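Local coordinates for protein beta-L-arabinobiosidase (Bacteroides thetaiotaomicron, PDB 5MQR) that hydrolyses glycosidic bonds in complex plant pectin, probably as an arabinofuranosidase, and carries a sialidase-like propeller, at residues Glu234-Asp237 and Tyr241-Gln244; Val697-Ser700 and Tyr705-Ile708; Trp907-Asp912 and Glu926-Glu931. All coordinates share one frame; numbering follows the deposited sequence.

Interaction 1: Glu234-Asp237 and Tyr241-Gln244; sequences EILD and YMMQ
Ile235 sits in the last full turn of helix 226-236 and meets both Tyr241 and selenomethionine Met242 of the short helix 239-242. Its CG2 branch does the touching: CG2 stands anti to the backbone N and beside the carbonyl carbon, which puts this methyl 4.1 Å from Tyr241 CB and 3.9 Å from the terminal methyl CE of Met242. The two side chains of Ile235 and Met242 run at about a right angle to each other. CG2 reaches the tyrosine ring obliquely, while the far end of that ring belongs to other neighbours: Tyr241 OH is hydrogen-bonded to Asn379, and the ring packs edge-to-face with Tyr156. The carbonyl of Ile235 takes part as well, with Met242 CE lying 3.3 Å from Ile235 O, a close van der Waals approach of a methyl to a carbonyl oxygen.

One residue on, Leu236 directs its CB away from the second segment, yet its CD2 comes within 4.3 Å of the selenium SE of Met242. Met242 is bent at chi2 (-59°) and again at chi3 (96°), and this folding turns SE and CE back over the end of the first helix.

No hydrogen bond links the two segments, and the packing is apolar and mostly buried. Ile235 and Tyr241 both continue onto strands 148-157 and 163-170, with Met166 touching each of them. The contact is a corner between two consecutive helices joined by a tight connection, laid against a four-stranded antiparallel blade of the N-terminal beta propeller.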
# COMPACT_ATOMS: atom_id res chain seq x y z
N GLU A 234 -5.20 -22.52 35.96
CA GLU A 234 -5.26 -21.27 35.20
C GLU A 234 -6.31 -21.30 34.10
O GLU A 234 -6.87 -20.26 33.76
CB GLU A 234 -3.91 -20.95 34.51
CG GLU A 234 -2.80 -20.48 35.44
CD GLU A 234 -1.44 -20.44 34.77
OE1 GLU A 234 -1.35 -20.35 33.52
OE2 GLU A 234 -0.44 -20.51 35.50
N ILE A 235 -6.52 -22.46 33.48
CA ILE A 235 -7.54 -22.61 32.46
C ILE A 235 -8.89 -22.37 33.11
O ILE A 235 -9.67 -21.56 32.61
CB ILE A 235 -7.52 -23.99 31.81
CG1 ILE A 235 -6.24 -24.14 30.96
CG2 ILE A 235 -8.76 -24.19 30.96
CD1 ILE A 235 -5.91 -25.57 30.64
N LEU A 236 -9.14 -23.06 34.22
CA LEU A 236 -10.40 -22.94 34.96
C LEU A 236 -10.65 -21.53 35.49
O LEU A 236 -11.78 -21.10 35.57
CB LEU A 236 -10.46 -23.93 36.13
CG LEU A 236 -10.55 -25.42 35.79
CD1 LEU A 236 -10.39 -26.29 37.04
CD2 LEU A 236 -11.87 -25.72 35.09
N ASP A 237 -9.59 -20.81 35.83
CA ASP A 237 -9.71 -19.43 36.33
C ASP A 237 -9.72 -18.40 35.23
O ASP A 237 -9.74 -17.21 35.52
CB ASP A 237 -8.58 -19.12 37.34
CG ASP A 237 -8.63 -20.00 38.61
OD1 ASP A 237 -9.67 -20.64 38.92
OD2 ASP A 237 -7.59 -20.07 39.30
N TYR A 241 -11.51 -18.86 28.51
CA TYR A 241 -11.51 -20.30 28.26
C TYR A 241 -12.85 -20.94 28.65
O TYR A 241 -13.32 -21.83 27.94
CB TYR A 241 -10.29 -20.98 28.92
CG TYR A 241 -9.05 -20.76 28.08
CD1 TYR A 241 -8.41 -19.52 28.05
CD2 TYR A 241 -8.58 -21.76 27.25
CE1 TYR A 241 -7.29 -19.31 27.24
CE2 TYR A 241 -7.47 -21.57 26.45
CZ TYR A 241 -6.83 -20.35 26.44
OH TYR A 241 -5.74 -20.19 25.61
N MSE A 242 -13.49 -20.47 29.72
CA MSE A 242 -14.82 -21.01 30.10
C MSE A 242 -15.87 -20.68 29.05
O MSE A 242 -16.75 -21.52 28.77
CB MSE A 242 -15.24 -20.55 31.49
CG MSE A 242 -14.27 -20.94 32.59
SE MSE A 242 -14.04 -22.88 32.67
CE MSE A 242 -12.42 -23.06 31.56
N MSE A 243 -15.76 -19.52 28.41
CA MSE A 243 -16.64 -19.15 27.29
C MSE A 243 -16.58 -20.11 26.13
O MSE A 243 -17.52 -20.18 25.33
CB MSE A 243 -16.29 -17.78 26.73
CG MSE A 243 -16.59 -16.64 27.70
SE MSE A 243 -18.50 -16.49 28.14
CE MSE A 243 -18.98 -15.60 26.44
N GLN A 244 -15.48 -20.86 26.02
CA GLN A 244 -15.28 -21.82 24.93
C GLN A 244 -15.59 -23.24 25.35
O GLN A 244 -15.28 -24.16 24.61
CB GLN A 244 -13.85 -21.72 24.40
CG GLN A 244 -13.49 -20.33 23.90
CD GLN A 244 -12.05 -20.23 23.44
OE1 GLN A 244 -11.68 -20.80 22.41
NE2 GLN A 244 -11.23 -19.50 24.21

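Interaction 2: Val697-Ser700 and Tyr705-Ile708; sequences VQRS and YNLI
Asn706 spends both ends of its carboxamide on the backbone of the 697-700 segment. Its ND2 donates to Val697 O at 2.9 Å, and its OD1 accepts from Arg699 N, also at 2.9 Å. The second bond is the straighter, 169° at the hydrogen against 148° for the first. Neither lies flat in the acceptor plane: ND2 stands well above the carbonyl plane of Val697, whereas Arg699 N is only tilted from that of Asn706. With CG anti to the backbone N (chi1 -157°), the amide projects from its own chain and spans the peptide groups around Gln698. Ser702 OG adds a further hydrogen bond to OD1, so that three bonds from the same loop fix the rotation of the amide.

The result is a side chain bracing an irregular loop: both segments belong to the connection between strand 691-692 and helix 712-719, in the glycoside hydrolase part of the chain, and the asparagine pairs with the backbone much as a neighbouring strand would.

Apolar contact comes from Arg699 and Ile708. Ile708 CD1 lies 3.8 Å from Arg699 CG and 4.0 Å from Arg699 CB, meeting the aliphatic base of the arginine. Bends at chi2 and chi3 then carry the guanidinium away from the isoleucine. That group has its own partners, a hydrogen bond from NE to Tyr701 OH and a cation-pi contact with Phe695.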
# COMPACT_ATOMS: atom_id res chain seq x y z
N VAL A 697 -2.46 36.37 -22.42
CA VAL A 697 -2.72 37.52 -23.27
C VAL A 697 -1.42 38.14 -23.82
O VAL A 697 -0.34 38.01 -23.22
CB VAL A 697 -3.54 38.63 -22.55
CG1 VAL A 697 -4.90 38.09 -22.08
CG2 VAL A 697 -2.73 39.28 -21.43
N GLN A 698 -1.54 38.77 -24.99
CA GLN A 698 -0.39 39.31 -25.72
C GLN A 698 0.12 40.56 -25.02
O GLN A 698 -0.56 41.57 -25.01
CB GLN A 698 -0.81 39.69 -27.16
CG GLN A 698 0.27 40.37 -28.00
CD GLN A 698 1.33 39.39 -28.44
OE1 GLN A 698 2.50 39.45 -28.00
NE2 GLN A 698 0.92 38.45 -29.30
N ARG A 699 1.34 40.52 -24.49
CA ARG A 699 1.92 41.70 -23.83
C ARG A 699 2.81 42.52 -24.78
O ARG A 699 3.53 41.95 -25.59
CB ARG A 699 2.67 41.29 -22.56
CG ARG A 699 1.82 40.43 -21.63
CD ARG A 699 0.71 41.22 -20.97
NE ARG A 699 1.22 42.07 -19.90
CZ ARG A 699 0.58 43.11 -19.37
NH1 ARG A 699 -0.61 43.50 -19.80
NH2 ARG A 699 1.16 43.79 -18.39
N SER A 700 2.76 43.83 -24.66
CA SER A 700 3.49 44.74 -25.57
C SER A 700 5.01 44.79 -25.33
O SER A 700 5.75 45.29 -26.18
CB SER A 700 2.94 46.16 -25.45
OG SER A 700 3.25 46.68 -24.17
N TYR A 705 7.26 35.42 -29.50
CA TYR A 705 6.32 34.40 -29.01
C TYR A 705 5.70 34.72 -27.63
O TYR A 705 5.37 33.81 -26.86
CB TYR A 705 7.00 33.02 -29.02
CG TYR A 705 7.95 32.87 -30.18
CD1 TYR A 705 7.54 33.17 -31.49
CD2 TYR A 705 9.29 32.50 -29.97
CE1 TYR A 705 8.43 33.09 -32.56
CE2 TYR A 705 10.18 32.40 -31.05
CZ TYR A 705 9.75 32.70 -32.33
OH TYR A 705 10.62 32.61 -33.38
N ASN A 706 5.53 36.00 -27.34
CA ASN A 706 4.99 36.48 -26.07
C ASN A 706 5.80 36.07 -24.80
O ASN A 706 5.26 36.02 -23.68
CB ASN A 706 3.50 36.09 -25.97
CG ASN A 706 2.73 36.96 -25.02
OD1 ASN A 706 2.94 38.18 -24.96
ND2 ASN A 706 1.83 36.34 -24.25
N LEU A 707 7.09 35.82 -24.97
CA LEU A 707 7.92 35.37 -23.86
C LEU A 707 8.35 36.52 -22.96
O LEU A 707 8.79 37.56 -23.44
CB LEU A 707 9.14 34.62 -24.39
CG LEU A 707 8.83 33.32 -25.14
CD1 LEU A 707 10.11 32.78 -25.78
CD2 LEU A 707 8.21 32.29 -24.21
N ILE A 708 8.19 36.33 -21.66
CA ILE A 708 8.62 37.27 -20.65
C ILE A 708 9.56 36.53 -19.66
O ILE A 708 9.21 35.47 -19.14
CB ILE A 708 7.39 37.82 -19.92
CG1 ILE A 708 6.53 38.64 -20.88
CG2 ILE A 708 7.81 38.66 -18.71
CD1 ILE A 708 5.14 38.94 -20.38

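Interaction 3: Trp907-Asp912 and Glu926-Glu931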
# COMPACT_ATOMS: atom_id res chain seq x y z
N TRP A 907 13.15 35.34 10.58
CA TRP A 907 12.04 34.46 10.34
C TRP A 907 10.88 34.62 11.33
O TRP A 907 9.79 34.10 11.08
CB TRP A 907 12.52 33.00 10.29
CG TRP A 907 13.28 32.74 9.05
CD1 TRP A 907 14.63 32.63 8.92
CD2 TRP A 907 12.74 32.58 7.75
NE1 TRP A 907 14.96 32.41 7.60
CE2 TRP A 907 13.81 32.36 6.86
CE3 TRP A 907 11.44 32.60 7.25
CZ2 TRP A 907 13.63 32.16 5.50
CZ3 TRP A 907 11.25 32.40 5.88
CH2 TRP A 907 12.34 32.18 5.02
N LYS A 908 11.09 35.35 12.43
CA LYS A 908 10.00 35.63 13.37
C LYS A 908 8.90 36.47 12.72
O LYS A 908 7.75 36.37 13.13
CB LYS A 908 10.51 36.31 14.64
CG LYS A 908 11.33 35.39 15.51
CD LYS A 908 11.69 36.00 16.85
CE LYS A 908 12.39 34.94 17.71
NZ LYS A 908 12.60 35.40 19.12
N GLU A 909 9.25 37.25 11.71
CA GLU A 909 8.29 38.12 11.05
C GLU A 909 7.23 37.37 10.24
O GLU A 909 6.21 37.93 9.89
CB GLU A 909 9.00 39.16 10.18
CG GLU A 909 9.97 40.02 10.95
CD GLU A 909 9.30 40.70 12.14
OE1 GLU A 909 8.39 41.52 11.90
OE2 GLU A 909 9.68 40.40 13.31
N ILE A 910 7.46 36.10 9.99
CA ILE A 910 6.47 35.23 9.37
C ILE A 910 5.23 35.09 10.27
O ILE A 910 4.10 34.97 9.75
CB ILE A 910 7.09 33.86 9.03
CG1 ILE A 910 8.19 34.01 7.97
CG2 ILE A 910 6.06 32.87 8.52
CD1 ILE A 910 7.77 34.61 6.64
N MSE A 911 5.41 35.12 11.59
CA MSE A 911 4.31 34.86 12.52
C MSE A 911 3.80 36.11 13.17
O MSE A 911 2.99 36.03 14.07
CB MSE A 911 4.82 33.92 13.61
CG MSE A 911 5.57 32.72 13.01
SE MSE A 911 6.39 31.70 14.46
CE MSE A 911 7.97 32.84 14.72
N ASP A 912 4.23 37.27 12.70
CA ASP A 912 3.84 38.54 13.30
C ASP A 912 2.93 39.27 12.35
O ASP A 912 3.29 39.53 11.22
CB ASP A 912 5.08 39.37 13.60
CG ASP A 912 4.80 40.60 14.51
OD1 ASP A 912 3.64 41.05 14.67
OD2 ASP A 912 5.79 41.13 15.08
N GLU A 926 6.59 44.50 5.21
CA GLU A 926 6.11 44.40 6.58
C GLU A 926 4.90 45.31 6.79
O GLU A 926 4.92 46.48 6.42
CB GLU A 926 7.23 44.70 7.57
CG GLU A 926 7.83 46.09 7.44
CD GLU A 926 8.99 46.33 8.36
OE1 GLU A 926 9.10 45.66 9.41
OE2 GLU A 926 9.80 47.22 8.02
N ARG A 927 3.86 44.78 7.41
CA ARG A 927 2.60 45.51 7.58
C ARG A 927 2.71 46.77 8.46
O ARG A 927 1.93 47.72 8.28
CB ARG A 927 1.52 44.56 8.08
CG ARG A 927 1.20 43.49 7.05
CD ARG A 927 0.23 42.47 7.58
NE ARG A 927 -1.13 43.00 7.64
CZ ARG A 927 -2.12 42.50 8.38
NH1 ARG A 927 -1.95 41.44 9.17
NH2 ARG A 927 -3.31 43.08 8.34
N ARG A 928 3.68 46.78 9.39
CA ARG A 928 3.97 47.95 10.24
C ARG A 928 4.54 49.17 9.53
O ARG A 928 4.58 50.25 10.11
CB ARG A 928 4.96 47.57 11.36
CG ARG A 928 6.37 47.20 10.90
CD ARG A 928 7.30 47.04 12.10
NE ARG A 928 6.95 45.86 12.89
CZ ARG A 928 7.28 44.61 12.59
NH1 ARG A 928 7.99 44.31 11.50
NH2 ARG A 928 6.91 43.62 13.39
N HIS A 929 5.05 49.00 8.32
CA HIS A 929 5.76 50.09 7.69
C HIS A 929 4.79 51.19 7.24
O HIS A 929 3.76 50.89 6.61
CB HIS A 929 6.63 49.61 6.54
CG HIS A 929 7.68 50.60 6.16
ND1 HIS A 929 7.46 51.59 5.24
CD2 HIS A 929 8.94 50.79 6.62
CE1 HIS A 929 8.53 52.35 5.13
NE2 HIS A 929 9.45 51.88 5.96
N PRO A 930 5.09 52.47 7.58
CA PRO A 930 4.15 53.54 7.24
C PRO A 930 3.87 53.71 5.74
O PRO A 930 2.82 54.23 5.39
CB PRO A 930 4.83 54.82 7.80
CG PRO A 930 5.87 54.34 8.77
CD PRO A 930 6.26 52.96 8.34
N GLU A 931 4.80 53.32 4.88
CA GLU A 931 4.55 53.31 3.44
C GLU A 931 3.87 52.04 2.88
O GLU A 931 3.74 51.90 1.65
CB GLU A 931 5.85 53.59 2.67
CG GLU A 931 6.55 54.89 3.07
CD GLU A 931 7.89 55.06 2.35
OE1 GLU A 931 7.95 54.74 1.14
OE2 GLU A 931 8.88 55.52 2.99
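Glu909 OE1 is gripped by two nitrogens of one guanidinium: Arg928 NH1 at 2.8 Å and Arg928 NH2 at 3.0 Å. The arginine comes end-on, with the oxygen close to the guanidinium plane, but the carboxylate is turned about 51° from that plane. As a consequence NH2 meets the syn lone pair of OE1 while NH1 approaches from above the carboxylate. A bend at chi2 of Glu909 (-54°) curls its acid end round to the arginine.

A second carboxylate oxygen, Asp912 OD2, makes a salt bridge to Arg928 NH2 at 3.2 Å, also at the guanidinium edge. The other oxygen of Asp912, OD1, accepts from Lys914 N. Within its own segment Arg928 NH1 donates to Glu926 OE1 at 2.7 Å, nearly along the C-O axis. Glu926 also pairs with Arg884, and the type I turn from Glu926 to His929 brings the glutamate and Arg928 onto the same side.

One arginine thus joins three acids in a surface salt-bridge network of the MGH1-like domain, tying the 3-10 turn to the loop after strand 921-922. Arg928 probably offsets the repulsion among the carboxylates and favours their ionised form, with Arg884 adding to this at Glu926.

In the fold
The three contacts are in series along the chain and none touches another. Interaction 1 lies in the N-terminal propeller, its centre about 70 Å from that of interaction 3 and 83 Å from that of interaction 2. It is the buried one, held by packing, with no hydrogen bond across its segments. Interactions 2 and 3 lie on the same side of the chain's centre, with centres 34 Å apart, and both hold loops of the glycoside hydrolase region. They differ in chemistry: partly buried 697-700/705-708 relies on amide-to-backbone hydrogen bonds, whereas surface contact 907-912/926-931 uses charge. Only interaction 1 packs helix against helix.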